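Local structure of peroxiredoxin 5 (Alvinella pompejana, 2XHF) at residues 52-57 and 92-97; 67-72 and 101-106; 75-80 and 137-142; 107-110 and 114-117. The protein belongs to the peroxiredoxin 5 antioxidant enzymes and probably reduces hydroperoxides at the expense of thiols, within a thioredoxin-type fold. All blocks are in the same frame, centred on the assembly; numbering follows the deposited sequence.

Contact 1. Residues 52-57 and 92-97; sequences GAFVPG and AAWGKT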
loop_
_atom_site.group_PDB
_atom_site.type_symbol
_atom_site.label_atom_id
_atom_site.label_comp_id
_atom_site.label_asym_id
_atom_site.label_seq_id
_atom_site.Cartn_x
_atom_site.Cartn_y
_atom_site.Cartn_z
ATOM N N GLY A 52 -4.983 6.507 3.613
ATOM C CA GLY A 52 -4.188 5.358 3.277
ATOM C C GLY A 52 -2.995 5.192 4.171
ATOM O O GLY A 52 -2.476 6.158 4.715
ATOM N N ALA A 53 -2.540 3.950 4.288
ATOM C CA ALA A 53 -1.291 3.659 4.974
ATOM C C ALA A 53 -0.190 4.486 4.290
ATOM O O ALA A 53 -0.104 4.535 3.052
ATOM C CB ALA A 53 -0.992 2.200 4.852
ATOM N N PHE A 54 0.648 5.129 5.112
ATOM C CA PHE A 54 1.811 5.909 4.655
ATOM C C PHE A 54 1.462 7.204 3.911
ATOM O O PHE A 54 2.351 7.923 3.480
ATOM C CB PHE A 54 2.757 5.043 3.808
ATOM C CG PHE A 54 3.357 3.896 4.576
ATOM C CD1 PHE A 54 4.337 4.118 5.527
ATOM C CD2 PHE A 54 2.938 2.600 4.346
ATOM C CE1 PHE A 54 4.876 3.062 6.240
ATOM C CE2 PHE A 54 3.493 1.542 5.041
ATOM C CZ PHE A 54 4.455 1.777 5.979
ATOM N N VAL A 55 0.184 7.523 3.796
ATOM C CA VAL A 55 -0.228 8.766 3.154
ATOM C C VAL A 55 -0.096 9.919 4.152
ATOM O O VAL A 55 -0.506 9.793 5.293
ATOM C CB VAL A 55 -1.682 8.683 2.639
ATOM C CG1 VAL A 55 -2.121 10.032 2.073
ATOM C CG2 VAL A 55 -1.824 7.565 1.612
ATOM N N PRO A 56 0.510 11.031 3.740
ATOM C CA PRO A 56 0.674 12.114 4.714
ATOM C C PRO A 56 -0.667 12.502 5.346
ATOM O O PRO A 56 -1.684 12.630 4.662
ATOM C CB PRO A 56 1.261 13.254 3.871
ATOM C CG PRO A 56 2.020 12.556 2.806
ATOM C CD PRO A 56 1.196 11.326 2.467
ATOM N N GLY A 57 -0.653 12.687 6.657
ATOM C CA GLY A 57 -1.880 12.914 7.411
ATOM C C GLY A 57 -2.424 11.685 8.110
ATOM O O GLY A 57 -3.175 11.796 9.079
ATOM N N ALA A 92 -0.964 -3.715 7.633
ATOM C CA ALA A 92 -0.377 -4.274 8.842
ATOM C C ALA A 92 1.022 -3.711 9.089
ATOM O O ALA A 92 1.383 -3.420 10.224
ATOM C CB ALA A 92 -0.340 -5.801 8.764
ATOM N N ALA A 93 1.820 -3.576 8.027
ATOM C CA ALA A 93 3.188 -3.079 8.167
ATOM C C ALA A 93 3.114 -1.649 8.671
ATOM O O ALA A 93 3.847 -1.246 9.549
ATOM C CB ALA A 93 3.928 -3.143 6.853
ATOM N N TRP A 94 2.219 -0.878 8.077
ATOM C CA TRP A 94 2.029 0.501 8.501
ATOM C C TRP A 94 1.605 0.604 9.972
ATOM O O TRP A 94 2.144 1.397 10.753
ATOM C CB TRP A 94 1.002 1.188 7.611
ATOM C CG TRP A 94 0.701 2.593 8.026
ATOM C CD1 TRP A 94 1.540 3.653 7.968
ATOM C CD2 TRP A 94 -0.512 3.069 8.587
ATOM N NE1 TRP A 94 0.913 4.792 8.421
ATOM C CE2 TRP A 94 -0.345 4.444 8.840
ATOM C CE3 TRP A 94 -1.734 2.470 8.900
ATOM C CZ2 TRP A 94 -1.349 5.228 9.372
ATOM C CZ3 TRP A 94 -2.727 3.250 9.446
ATOM C CH2 TRP A 94 -2.535 4.626 9.663
ATOM N N GLY A 95 0.634 -0.212 10.361
ATOM C CA GLY A 95 0.123 -0.218 11.723
ATOM C C GLY A 95 1.242 -0.445 12.717
ATOM O O GLY A 95 1.272 0.196 13.764
ATOM N N LYS A 96 2.176 -1.355 12.412
ATOM C CA LYS A 96 3.288 -1.617 13.332
ATOM C C LYS A 96 4.184 -0.395 13.517
ATOM O O LYS A 96 4.757 -0.206 14.577
ATOM C CB LYS A 96 4.108 -2.828 12.892
ATOM C CG LYS A 96 3.339 -4.111 13.012
ATOM C CD LYS A 96 4.173 -5.296 12.568
ATOM C CE LYS A 96 3.393 -6.596 12.686
ATOM N NZ LYS A 96 2.180 -6.609 11.825
ATOM N N THR A 97 4.281 0.456 12.501
ATOM C CA THR A 97 5.118 1.648 12.607
ATOM C C THR A 97 4.466 2.767 13.415
ATOM O O THR A 97 5.161 3.558 14.070
ATOM C CB THR A 97 5.514 2.222 11.216
ATOM O OG1 THR A 97 4.410 2.950 10.643
ATOM C CG2 THR A 97 6.010 1.108 10.288
#

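Contact 2. Residues 67-72 and 101-106; sequences SLYDKF and EHKIRM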
loop_
_atom_site.group_PDB
_atom_site.type_symbol
_atom_site.label_atom_id
_atom_site.label_comp_id
_atom_site.label_asym_id
_atom_site.label_seq_id
_atom_site.Cartn_x
_atom_site.Cartn_y
_atom_site.Cartn_z
ATOM N N SER A 67 -2.813 7.771 23.159
ATOM C CA SER A 67 -2.610 8.407 24.465
ATOM C C SER A 67 -3.869 8.289 25.335
ATOM O O SER A 67 -3.771 8.235 26.561
ATOM C CB SER A 67 -2.194 9.869 24.305
ATOM O OG SER A 67 -3.294 10.690 23.954
ATOM N N LEU A 68 -5.034 8.223 24.689
ATOM C CA LEU A 68 -6.310 8.150 25.391
ATOM C C LEU A 68 -6.840 6.737 25.577
ATOM O O LEU A 68 -7.961 6.558 26.034
ATOM C CB LEU A 68 -7.345 9.010 24.662
ATOM C CG LEU A 68 -7.057 10.505 24.729
ATOM C CD1 LEU A 68 -8.008 11.254 23.824
ATOM C CD2 LEU A 68 -7.170 10.998 26.167
ATOM N N TYR A 69 -6.039 5.738 25.229
ATOM C CA TYR A 69 -6.500 4.356 25.284
ATOM C C TYR A 69 -7.145 3.967 26.622
ATOM O O TYR A 69 -8.227 3.405 26.643
ATOM C CB TYR A 69 -5.350 3.409 24.971
ATOM C CG TYR A 69 -5.734 1.950 25.056
ATOM C CD1 TYR A 69 -6.421 1.330 24.026
ATOM C CD2 TYR A 69 -5.435 1.209 26.177
ATOM C CE1 TYR A 69 -6.798 0.004 24.121
ATOM C CE2 TYR A 69 -5.798 -0.121 26.283
ATOM C CZ TYR A 69 -6.464 -0.719 25.257
ATOM O OH TYR A 69 -6.805 -2.038 25.387
ATOM N N ASP A 70 -6.500 4.272 27.734
ATOM C CA ASP A 70 -7.069 3.885 29.028
ATOM C C ASP A 70 -8.358 4.667 29.358
ATOM O O ASP A 70 -9.256 4.141 30.001
ATOM C CB ASP A 70 -6.029 4.007 30.144
ATOM C CG ASP A 70 -4.963 2.904 30.085
ATOM O OD1 ASP A 70 -5.309 1.713 29.871
ATOM O OD2 ASP A 70 -3.770 3.250 30.248
ATOM N N LYS A 71 -8.483 5.895 28.867
ATOM C CA LYS A 71 -9.731 6.641 29.015
ATOM C C LYS A 71 -10.872 6.008 28.226
ATOM O O LYS A 71 -11.997 5.904 28.714
ATOM C CB LYS A 71 -9.550 8.088 28.556
ATOM C CG LYS A 71 -8.565 8.865 29.361
ATOM C CD LYS A 71 -8.991 8.994 30.817
ATOM C CE LYS A 71 -10.222 9.882 30.988
ATOM N NZ LYS A 71 -10.615 10.100 32.425
ATOM N N PHE A 72 -10.589 5.581 27.001
ATOM C CA PHE A 72 -11.580 4.893 26.194
ATOM C C PHE A 72 -11.964 3.590 26.902
ATOM O O PHE A 72 -13.144 3.254 27.040
ATOM C CB PHE A 72 -11.002 4.584 24.819
ATOM C CG PHE A 72 -10.699 5.800 23.966
ATOM C CD1 PHE A 72 -11.517 6.916 23.959
ATOM C CD2 PHE A 72 -9.607 5.794 23.122
ATOM C CE1 PHE A 72 -11.226 8.006 23.147
ATOM C CE2 PHE A 72 -9.322 6.878 22.317
ATOM C CZ PHE A 72 -10.137 7.981 22.331
ATOM N N GLU A 101 2.356 -1.026 20.032
ATOM C CA GLU A 101 1.732 -1.832 21.100
ATOM C C GLU A 101 0.422 -2.466 20.639
ATOM O O GLU A 101 -0.297 -3.092 21.427
ATOM C CB GLU A 101 1.489 -0.984 22.354
ATOM C CG GLU A 101 2.773 -0.447 22.973
ATOM C CD GLU A 101 2.554 0.495 24.155
ATOM O OE1 GLU A 101 1.443 1.032 24.341
ATOM O OE2 GLU A 101 3.525 0.718 24.905
ATOM N N HIS A 102 0.104 -2.279 19.361
ATOM C CA HIS A 102 -1.066 -2.900 18.744
ATOM C C HIS A 102 -2.341 -2.656 19.533
ATOM O O HIS A 102 -3.153 -3.563 19.773
ATOM C CB HIS A 102 -0.858 -4.404 18.517
ATOM C CG HIS A 102 -1.868 -5.018 17.594
ATOM N ND1 HIS A 102 -2.336 -6.302 17.757
ATOM C CD2 HIS A 102 -2.541 -4.513 16.533
ATOM C CE1 HIS A 102 -3.222 -6.574 16.817
ATOM N NE2 HIS A 102 -3.337 -5.512 16.036
ATOM N N LYS A 103 -2.553 -1.401 19.909
ATOM C CA LYS A 103 -3.784 -1.008 20.564
ATOM C C LYS A 103 -4.942 -0.844 19.606
ATOM O O LYS A 103 -6.086 -0.836 20.030
ATOM C CB LYS A 103 -3.559 0.295 21.329
ATOM C CG LYS A 103 -2.590 0.121 22.481
ATOM C CD LYS A 103 -3.244 -0.346 23.745
ATOM C CE LYS A 103 -2.522 0.295 24.939
ATOM N NZ LYS A 103 -1.080 -0.096 25.040
ATOM N N ILE A 104 -4.656 -0.718 18.318
ATOM C CA ILE A 104 -5.675 -0.423 17.320
ATOM C C ILE A 104 -5.712 -1.543 16.287
ATOM O O ILE A 104 -4.674 -1.953 15.773
ATOM C CB ILE A 104 -5.372 0.922 16.614
ATOM C CG1 ILE A 104 -5.360 2.087 17.628
ATOM C CG2 ILE A 104 -6.381 1.190 15.507
ATOM C CD1 ILE A 104 -4.797 3.381 17.058
ATOM N N ARG A 105 -6.900 -2.066 16.017
ATOM C CA ARG A 105 -7.095 -3.054 14.976
ATOM C C ARG A 105 -6.969 -2.365 13.620
ATOM O O ARG A 105 -7.644 -1.380 13.362
ATOM C CB ARG A 105 -8.479 -3.679 15.121
ATOM C CG ARG A 105 -8.728 -4.400 16.452
ATOM C CD ARG A 105 -8.028 -5.753 16.527
ATOM N NE ARG A 105 -8.499 -6.675 15.507
ATOM C CZ ARG A 105 -9.645 -7.341 15.558
ATOM N NH1 ARG A 105 -10.468 -7.244 16.605
ATOM N NH2 ARG A 105 -9.955 -8.131 14.548
ATOM N N MET A 106 -6.125 -2.921 12.760
ATOM C CA MET A 106 -5.851 -2.331 11.464
ATOM C C MET A 106 -6.604 -3.094 10.407
ATOM O O MET A 106 -6.199 -4.190 10.010
ATOM C CB MET A 106 -4.343 -2.332 11.192
ATOM C CG MET A 106 -3.576 -1.417 12.120
ATOM S SD MET A 106 -3.698 0.291 11.540
ATOM C CE MET A 106 -3.202 1.218 12.988
HETATM O O HOH W 1 -6.314 -3.104 22.661
#

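Contact 3. Residues 75-80 and 137-142; sequences EGYHTI and AMLIDD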
loop_
_atom_site.group_PDB
_atom_site.type_symbol
_atom_site.label_atom_id
_atom_site.label_comp_id
_atom_site.label_asym_id
_atom_site.label_seq_id
_atom_site.Cartn_x
_atom_site.Cartn_y
_atom_site.Cartn_z
ATOM N N GLU A 75 -14.504 3.497 29.764
ATOM C CA GLU A 75 -15.898 3.605 29.347
ATOM C C GLU A 75 -16.406 2.430 28.510
ATOM O O GLU A 75 -17.516 2.489 27.982
ATOM C CB GLU A 75 -16.082 4.885 28.537
ATOM C CG GLU A 75 -15.666 6.135 29.278
ATOM C CD GLU A 75 -16.748 6.646 30.195
ATOM O OE1 GLU A 75 -17.761 5.929 30.400
ATOM O OE2 GLU A 75 -16.587 7.774 30.704
ATOM N N GLY A 76 -15.597 1.380 28.378
ATOM C CA GLY A 76 -15.966 0.209 27.602
ATOM C C GLY A 76 -15.676 0.335 26.109
ATOM O O GLY A 76 -16.210 -0.441 25.311
ATOM N N TYR A 77 -14.825 1.288 25.726
ATOM C CA TYR A 77 -14.460 1.516 24.331
ATOM C C TYR A 77 -13.009 1.170 24.051
ATOM O O TYR A 77 -12.360 1.858 23.276
ATOM C CB TYR A 77 -14.703 2.981 23.955
ATOM C CG TYR A 77 -16.145 3.350 23.773
ATOM C CD1 TYR A 77 -16.934 3.713 24.866
ATOM C CD2 TYR A 77 -16.715 3.367 22.514
ATOM C CE1 TYR A 77 -18.255 4.070 24.688
ATOM C CE2 TYR A 77 -18.036 3.722 22.327
ATOM C CZ TYR A 77 -18.798 4.078 23.414
ATOM O OH TYR A 77 -20.117 4.438 23.237
ATOM N N HIS A 78 -12.512 0.060 24.593
ATOM C CA HIS A 78 -11.118 -0.290 24.336
ATOM C C HIS A 78 -10.919 -0.839 22.928
ATOM O O HIS A 78 -9.773 -0.905 22.448
ATOM C CB HIS A 78 -10.585 -1.301 25.341
ATOM C CG HIS A 78 -10.730 -2.724 24.907
ATOM N ND1 HIS A 78 -11.874 -3.451 25.124
ATOM C CD2 HIS A 78 -9.872 -3.555 24.273
ATOM C CE1 HIS A 78 -11.722 -4.672 24.643
ATOM N NE2 HIS A 78 -10.514 -4.760 24.116
ATOM N N THR A 79 -12.011 -1.242 22.278
ATOM C CA THR A 79 -11.949 -1.752 20.916
ATOM C C THR A 79 -11.932 -0.586 19.944
ATOM O O THR A 79 -12.935 0.095 19.768
ATOM C CB THR A 79 -13.140 -2.667 20.615
ATOM O OG1 THR A 79 -13.166 -3.735 21.568
ATOM C CG2 THR A 79 -13.017 -3.245 19.209
ATOM N N ILE A 80 -10.776 -0.359 19.330
ATOM C CA ILE A 80 -10.537 0.750 18.424
ATOM C C ILE A 80 -10.009 0.171 17.134
ATOM O O ILE A 80 -9.062 -0.626 17.140
ATOM C CB ILE A 80 -9.498 1.745 18.997
ATOM C CG1 ILE A 80 -9.867 2.156 20.406
ATOM C CG2 ILE A 80 -9.327 2.971 18.078
ATOM C CD1 ILE A 80 -8.740 2.827 21.160
ATOM N N ALA A 137 -14.821 9.447 12.075
ATOM C CA ALA A 137 -14.653 8.702 13.323
ATOM C C ALA A 137 -16.048 8.459 13.888
ATOM O O ALA A 137 -16.849 9.387 13.984
ATOM C CB ALA A 137 -13.795 9.460 14.311
ATOM N N MET A 138 -16.332 7.215 14.260
ATOM C CA MET A 138 -17.638 6.852 14.757
ATOM C C MET A 138 -17.524 6.066 16.028
ATOM O O MET A 138 -16.586 5.284 16.211
ATOM C CB MET A 138 -18.363 5.999 13.716
ATOM C CG MET A 138 -18.670 6.778 12.433
ATOM S SD MET A 138 -19.565 5.816 11.205
ATOM C CE MET A 138 -18.917 4.225 11.622
ATOM N N LEU A 139 -18.506 6.267 16.895
ATOM C CA LEU A 139 -18.695 5.413 18.047
ATOM C C LEU A 139 -19.691 4.328 17.652
ATOM O O LEU A 139 -20.741 4.614 17.070
ATOM C CB LEU A 139 -19.246 6.215 19.212
ATOM C CG LEU A 139 -18.385 7.358 19.716
ATOM C CD1 LEU A 139 -19.034 7.945 20.983
ATOM C CD2 LEU A 139 -16.979 6.914 19.994
ATOM N N ILE A 140 -19.357 3.087 17.984
ATOM C CA ILE A 140 -20.158 1.948 17.619
ATOM C C ILE A 140 -20.580 1.219 18.899
ATOM O O ILE A 140 -19.848 1.157 19.867
ATOM C CB ILE A 140 -19.335 0.974 16.767
ATOM C CG1 ILE A 140 -18.622 1.671 15.593
ATOM C CG2 ILE A 140 -20.200 -0.193 16.289
ATOM C CD1 ILE A 140 -19.518 2.274 14.597
ATOM N N ASP A 141 -21.782 0.664 18.892
ATOM C CA ASP A 141 -22.283 -0.165 19.987
ATOM C C ASP A 141 -23.013 -1.351 19.363
ATOM O O ASP A 141 -24.064 -1.176 18.757
ATOM C CB ASP A 141 -23.218 0.669 20.871
ATOM C CG ASP A 141 -23.734 -0.086 22.091
ATOM O OD1 ASP A 141 -23.752 -1.329 22.089
ATOM O OD2 ASP A 141 -24.107 0.604 23.072
ATOM N N ASP A 142 -22.411 -2.534 19.436
ATOM C CA ASP A 142 -23.038 -3.746 18.882
ATOM C C ASP A 142 -23.411 -3.502 17.434
ATOM O O ASP A 142 -24.498 -3.844 16.987
ATOM C CB ASP A 142 -24.283 -4.147 19.684
ATOM C CG ASP A 142 -24.854 -5.484 19.255
ATOM O OD1 ASP A 142 -24.068 -6.372 18.863
ATOM O OD2 ASP A 142 -26.103 -5.639 19.307
#

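Contact 4. Residues 107-110 and 114-117; sequences LADM and FTRA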
loop_
_atom_site.group_PDB
_atom_site.type_symbol
_atom_site.label_atom_id
_atom_site.label_comp_id
_atom_site.label_asym_id
_atom_site.label_seq_id
_atom_site.Cartn_x
_atom_site.Cartn_y
_atom_site.Cartn_z
ATOM N N LEU A 107 -7.714 -2.509 9.976
ATOM C CA LEU A 107 -8.640 -3.139 9.063
ATOM C C LEU A 107 -8.437 -2.621 7.630
ATOM O O LEU A 107 -8.496 -1.434 7.371
ATOM C CB LEU A 107 -10.080 -2.903 9.508
ATOM C CG LEU A 107 -10.410 -3.306 10.940
ATOM C CD1 LEU A 107 -11.872 -3.012 11.203
ATOM C CD2 LEU A 107 -10.082 -4.769 11.212
ATOM N N ALA A 108 -8.195 -3.553 6.728
ATOM C CA ALA A 108 -7.971 -3.242 5.321
ATOM C C ALA A 108 -9.247 -3.456 4.530
ATOM O O ALA A 108 -9.700 -4.589 4.365
ATOM C CB ALA A 108 -6.853 -4.102 4.769
ATOM N N ASP A 109 -9.864 -2.362 4.119
ATOM C CA ASP A 109 -11.045 -2.380 3.243
ATOM C C ASP A 109 -10.546 -2.501 1.807
ATOM O O ASP A 109 -10.638 -1.567 0.988
ATOM C CB ASP A 109 -11.813 -1.076 3.429
ATOM C CG ASP A 109 -13.120 -1.053 2.654
ATOM O OD1 ASP A 109 -13.679 -2.145 2.394
ATOM O OD2 ASP A 109 -13.595 0.060 2.319
ATOM N N MET A 110 -9.995 -3.664 1.505
ATOM C CA MET A 110 -9.098 -3.785 0.365
ATOM C C MET A 110 -9.759 -3.487 -0.975
ATOM O O MET A 110 -9.113 -2.950 -1.876
ATOM C CB MET A 110 -8.493 -5.189 0.351
ATOM C CG MET A 110 -7.585 -5.432 -0.817
ATOM S SD MET A 110 -6.681 -6.955 -0.615
ATOM C CE MET A 110 -7.942 -8.139 -0.549
ATOM N N PHE A 114 -16.466 -1.552 1.978
ATOM C CA PHE A 114 -17.055 -0.940 3.161
ATOM C C PHE A 114 -17.228 0.552 2.946
ATOM O O PHE A 114 -18.272 1.129 3.254
ATOM C CB PHE A 114 -16.212 -1.206 4.408
ATOM C CG PHE A 114 -16.808 -0.638 5.674
ATOM C CD1 PHE A 114 -17.824 -1.297 6.330
ATOM C CD2 PHE A 114 -16.346 0.547 6.207
ATOM C CE1 PHE A 114 -18.366 -0.795 7.496
ATOM C CE2 PHE A 114 -16.877 1.065 7.361
ATOM C CZ PHE A 114 -17.887 0.395 8.021
ATOM N N THR A 115 -16.188 1.160 2.391
ATOM C CA THR A 115 -16.185 2.577 2.107
ATOM C C THR A 115 -17.320 2.958 1.142
ATOM O O THR A 115 -18.051 3.933 1.361
ATOM C CB THR A 115 -14.812 2.960 1.533
ATOM O OG1 THR A 115 -13.813 2.779 2.546
ATOM C CG2 THR A 115 -14.775 4.408 1.031
ATOM N N ARG A 116 -17.505 2.168 0.091
ATOM C CA ARG A 116 -18.591 2.443 -0.840
ATOM C C ARG A 116 -19.946 2.251 -0.169
ATOM O O ARG A 116 -20.866 3.041 -0.398
ATOM C CB ARG A 116 -18.491 1.562 -2.081
ATOM C CG ARG A 116 -17.483 2.086 -3.083
ATOM C CD ARG A 116 -17.552 1.359 -4.412
ATOM N NE ARG A 116 -17.363 -0.081 -4.254
ATOM C CZ ARG A 116 -16.184 -0.691 -4.185
ATOM N NH1 ARG A 116 -15.059 0.010 -4.281
ATOM N NH2 ARG A 116 -16.132 -2.008 -4.022
ATOM N N ALA A 117 -20.081 1.211 0.655
ATOM C CA ALA A 117 -21.353 0.919 1.289
ATOM C C ALA A 117 -21.695 2.037 2.266
ATOM O O ALA A 117 -22.858 2.406 2.423
ATOM C CB ALA A 117 -21.281 -0.420 1.998
#

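Contact 1. Residues 52-57 and 92-97
Trp94 fits into the angle formed by Ala53 and Phe54, and its indole is used twice, once by face and once by edge. Over one face of the five-membered ring lies Ala53 CA, a CH-pi contact 3.8 Å from the ring centroid. The edge carries CD1, which stands over the middle of the Phe54 ring. The two rings thus form a T-shaped pair, with centroids 4.7 Å apart and planes at 68°. At the root of the indole, Trp94 CB lies between Ala53 CB and Phe54 CE2, 3.6 Å from each. One polar neighbour is packed without being bonded: Phe54 N sits 3.3 Å from Trp94 NE1, and both are donors.

The 52-57 segment begins with a type II turn, closed by Val55 N on Gly52 O, in which Phe54 takes the positive-phi position. From there chi1 of -63° brings the ring face over the CD1 edge of the indole. Trp94 is placed by its own torsion, CG anti to the backbone N (chi1 177°). Locally on the helix, Thr97 OG1 donates to a lone pair of Trp94 O at 2.7 Å. Phe54 also meets Phe54 of the second subunit, ring planes nearly parallel, so the pair belongs to the dimer interface. The contact joins the loop between strand 44-49 and helix 62-67 to the flank of helix 88-98.

Contact 2. Residues 67-72 and 101-106
The Tyr69 ring carries the bent aliphatic chain of Lys103 on one face. Lys103 CD stands almost exactly above the ring centre, 3.3 Å from the centroid and 1° off the normal, a textbook CH-pi contact. Lys103 CE is shifted toward the rim and makes the closest atom-to-atom approach, 3.3 Å from Tyr69 CD2, so the methylenes are tightly seated. The two side chains run across each other at about a right angle, and what the ring receives is chiefly the hydrocarbon part of the lysine. The ammonium lies farther off, with Lys103 NZ 5.1 Å from the centroid, where any cation-pi attraction is weak at most.

That nitrogen continues past the ring to Glu101. Kinks at chi2, chi3 and chi4 turn the lysine so that NZ makes a salt bridge of 2.9 Å with Glu101 OE1, approaching from above the carboxylate plane (43° out of it). At the phenol end, a water lies 3.0 Å from Tyr69 OH and donates a weak bond to Lys103 O, adding a second, looser link between the segments.

This is a surface contact whose inner side rests on the core: Tyr69 also packs on Ile80 and His78, and Lys103 on Leu66. It ties the start of helix 69-74 to the loop that leads from helix 88-98 into strand 105-108, with helix 62-67 alongside and strand 79-84, whose Ile80 touches Tyr69, next to it.

Contact 3. Residues 75-80 and 137-142
Tyr77 and Leu139 cross at about a right angle, with one corner of the tyrosine ring doing the touching. Tyr77 CE2 reaches Leu139 CD2 at 4.1 Å, an apolar touch, and stands 4.0 Å from Ile140 O; both approach the ring obliquely. With no nearer approach than these the fit is fairly loose, and the backbones stay well apart, 8.5 Å between Tyr77 CA and Leu139 CA. Tyr77 bridges that gap because its ring projects toward strand 136-141, CG being anti to the carbonyl carbon (chi1 -74°). Leu139 turns a methyl branch to meet it.

The phenol end is held separately: Tyr77 OH is hydrogen-bonded to Gln166. Ile163 of helix 156-165 packs against both Tyr77 and Leu139, so the pair is buried between sheet and helix. Tyr77 itself is placed by the end of helix 69-74, where Gly76, with positive phi, is the C-prime residue of a Schellman motif and Tyr77 N returns to Phe72 O.

The sheet runs in the order 105-108, 79-84, 44-49, 136-141, 144-150, and its antiparallel 136-141/144-150 hairpin leads into helix 156-165, as in the thioredoxin fold.

Contact 4. Residues 107-110 and 114-117
Asp109 meets Phe114 and Thr115 where strand 105-108 gives way to helix 113-118, a strand-to-helix connection within the thioredoxin-type fold of this enzyme. Asp109 is the centre of an inverse gamma turn, spanned by a weak bond from Met110 N to Ala108 O. This turn and the extended side chain (chi1 -175°, CG anti to the backbone N) carry the carboxylate over to the start of the helix.

The packed side is polar, buried and closely fitted. Asp109 OD1 accepts from Phe114 N at 2.9 Å, on its syn side and 21° out of the carboxylate plane. Asp109 OD2 serves two donors of one residue: Thr115 N, at 2.8 Å and also syn, and Thr115 OG1, which comes nearly in line with the C-O bond at 2.7 Å. Three bonds thus grip the carboxylate and fix its rotation. Gathered amide N-H groups at the amino end of a helix would probably stabilise its negative charge. Phe114 sends its ring away from residues 107-110, toward Pro21, Val23 and Ile83, with ring and carboxylate planes 85° apart. Asp109 packs on Ile83 as well, while Thr115 meets Val85 and Ser133.

The outer side is looser. Arg116 is exposed, and its NH1 stays 6.8 Å from Asp109 OD2; instead of pairing with that carboxylate it bonds to the carbonyl of His111. Back on the close-fitted side, the first side-chain carbon of the phenylalanine lies beside the acid, Phe114 CB being 3.4 Å from Asp109 OD1.

How the contacts relate
Along the chain, contacts 1, 2 and 3 interleave, each opening before the previous one has closed, whereas contact 4 falls wholly between the two segments of contact 3. Contacts 2 and 3 are close neighbours, with centres 11 Å apart, and meet through the adjacent strands 79-84 and 105-108, Arg105 N probably bonding to Ile80 O. Contacts 2 and 4 use strand 105-108 at its two ends, on opposite sides of the chain's centre and 21 Å apart. Contact 1 touches contact 2 where Trp94 and Gly95 pack on Met106. Together they fasten helices and loops around one mixed sheet; contact 1 lies at the dimer interface, and Met110 of contact 4 also touches the second subunit.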